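Local coordinates for kelch domain-containing protein (Colletotrichum graminicola M1.001, PDB 5C86), which probably oxidises alcohols as a copper-dependent member of the galactose oxidase and glyoxal oxidase (AA5) family, at residues Pro23-Leu28 / Lys102-Pro107. Sequence-based numbering, arbitrary orientation.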
loop_
_atom_site.group_PDB
_atom_site.type_symbol
_atom_site.label_atom_id
_atom_site.label_comp_id
_atom_site.label_asym_id
_atom_site.label_seq_id
_atom_site.Cartn_x
_atom_site.Cartn_y
_atom_site.Cartn_z
ATOM N N PRO A 23 -9.974 7.350 5.497
ATOM C CA PRO A 23 -11.293 7.134 4.871
ATOM C C PRO A 23 -12.246 8.299 4.994
ATOM O O PRO A 23 -12.190 9.068 5.942
ATOM C CB PRO A 23 -11.825 5.939 5.604
ATOM C CG PRO A 23 -10.667 5.165 6.084
ATOM C CD PRO A 23 -9.656 6.268 6.401
ATOM N N GLU A 24 -13.083 8.471 3.966
ATOM C CA GLU A 24 -14.211 9.419 3.897
ATOM C C GLU A 24 -13.747 10.808 3.612
ATOM O O GLU A 24 -14.237 11.440 2.696
ATOM C CB GLU A 24 -15.119 9.412 5.146
ATOM C CG GLU A 24 -16.134 8.322 5.136
ATOM C CD GLU A 24 -16.949 8.276 6.400
ATOM O OE1 GLU A 24 -16.978 9.283 7.184
ATOM O OE2 GLU A 24 -17.475 7.168 6.617
ATOM N N THR A 25 -12.741 11.295 4.348
ATOM C CA THR A 25 -12.213 12.656 4.012
ATOM C C THR A 25 -11.219 12.622 2.898
ATOM O O THR A 25 -11.065 13.552 2.126
ATOM C CB THR A 25 -11.546 13.331 5.186
ATOM O OG1 THR A 25 -10.472 12.499 5.636
ATOM C CG2 THR A 25 -12.528 13.533 6.328
ATOM N N GLY A 26 -10.483 11.505 2.830
ATOM C CA GLY A 26 -9.373 11.484 1.932
ATOM C C GLY A 26 -8.155 12.344 2.280
ATOM O O GLY A 26 -7.322 12.573 1.459
ATOM N N ASN A 27 -8.090 12.826 3.525
ATOM C CA ASN A 27 -6.917 13.552 3.956
ATOM C C ASN A 27 -5.709 12.573 4.014
ATOM O O ASN A 27 -5.861 11.370 4.131
ATOM C CB ASN A 27 -7.280 14.265 5.264
ATOM C CG ASN A 27 -8.302 15.363 5.024
ATOM O OD1 ASN A 27 -8.295 15.993 3.970
ATOM N ND2 ASN A 27 -9.083 15.670 6.053
ATOM N N LEU A 28 -4.536 13.143 4.022
ATOM C CA LEU A 28 -3.287 12.312 4.098
ATOM C C LEU A 28 -2.648 12.481 5.484
ATOM O O LEU A 28 -2.189 13.591 5.848
ATOM C CB LEU A 28 -2.322 12.776 3.060
ATOM C CG LEU A 28 -1.050 11.897 2.861
ATOM C CD1 LEU A 28 -1.387 10.499 2.272
ATOM C CD2 LEU A 28 -0.088 12.686 2.012
ATOM N N LYS A 102 -13.595 8.699 15.303
ATOM C CA LYS A 102 -13.349 9.462 16.539
ATOM C C LYS A 102 -12.623 10.782 16.319
ATOM O O LYS A 102 -12.422 11.510 17.295
ATOM C CB LYS A 102 -12.671 8.569 17.559
ATOM C CG LYS A 102 -13.484 7.297 17.819
ATOM C CD LYS A 102 -12.910 6.452 18.952
ATOM C CE LYS A 102 -13.484 5.045 19.003
ATOM N NZ LYS A 102 -14.870 5.031 19.508
ATOM N N GLY A 103 -12.250 11.105 15.071
ATOM C CA GLY A 103 -11.576 12.325 14.708
ATOM C C GLY A 103 -10.198 11.936 14.183
ATOM O O GLY A 103 -9.510 11.104 14.753
ATOM N N GLU A 104 -9.829 12.616 13.121
ATOM C CA GLU A 104 -8.580 12.373 12.405
ATOM C C GLU A 104 -7.350 12.750 13.255
ATOM O O GLU A 104 -6.288 12.199 13.026
ATOM C CB GLU A 104 -8.530 13.277 11.212
ATOM C CG GLU A 104 -9.584 12.959 10.208
ATOM C CD GLU A 104 -9.476 13.974 9.113
ATOM O OE1 GLU A 104 -9.576 15.217 9.387
ATOM O OE2 GLU A 104 -9.249 13.563 8.012
ATOM N N SER A 105 -7.494 13.743 14.153
ATOM C CA SER A 105 -6.453 14.191 15.062
ATOM C C SER A 105 -6.661 13.653 16.471
ATOM O O SER A 105 -5.894 13.986 17.367
ATOM C CB SER A 105 -6.387 15.705 15.056
ATOM O OG SER A 105 -6.225 16.133 13.708
ATOM N N SER A 106 -7.621 12.760 16.673
ATOM C CA SER A 106 -7.838 12.174 17.954
ATOM C C SER A 106 -6.684 11.206 18.356
ATOM O O SER A 106 -5.863 10.817 17.502
ATOM C CB SER A 106 -9.217 11.522 17.974
ATOM O OG SER A 106 -9.335 10.263 17.275
ATOM N N PRO A 107 -6.635 10.764 19.629
ATOM C CA PRO A 107 -5.491 9.944 20.058
ATOM C C PRO A 107 -5.519 8.542 19.460
ATOM O O PRO A 107 -6.575 7.915 19.370
ATOM C CB PRO A 107 -5.639 9.893 21.588
ATOM C CG PRO A 107 -6.428 11.175 21.927
ATOM C CD PRO A 107 -7.404 11.300 20.800
#
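Glu104 carries the second segment's share of the contact, reaching across to Thr25 and Asn27. Just before it, Gly103 opens a type I beta turn with a backbone that suits a residue without a side chain, because a CB there would be pressed against the carbonyl O of Lys102. Glutamate fits the next place because its chain, extended beyond CG, spans the distance from this turn to the other loop and delivers a carboxylate there. OE2 receives two bonds: the Thr25 hydroxyl OG1 donates to it over 2.9 Å from above the carboxylate plane, while Asn27 ND2, also 2.9 Å from Glu104 OE2, comes to its syn lone pair with an N-H...O angle of 157°. OE1 receives a weak bond from the same Asn27 ND2, and the amide and carboxylate planes stay 41° apart. With chi1 59°, Thr25 OG1 sits between its own N and carbonyl carbon, where it can also accept from the backbone N of Asn27 at 3.2 Å; Asn27 OD1, meanwhile, receives the backbone N of Val54, which fixes which way the amide faces. Further on, Ser106 closes the turn, its N and its OG both donating to Gly103 O, with OG 2.7 Å from that oxygen. The arrangement is an ST turn in the hairpin loop between strands 18-21 and 28-31, bound by a glutamate from a beta turn in the loop between strands 95-98 and 109-111, neighbours in a four-stranded blade of the beta-propeller, as in galactose oxidase.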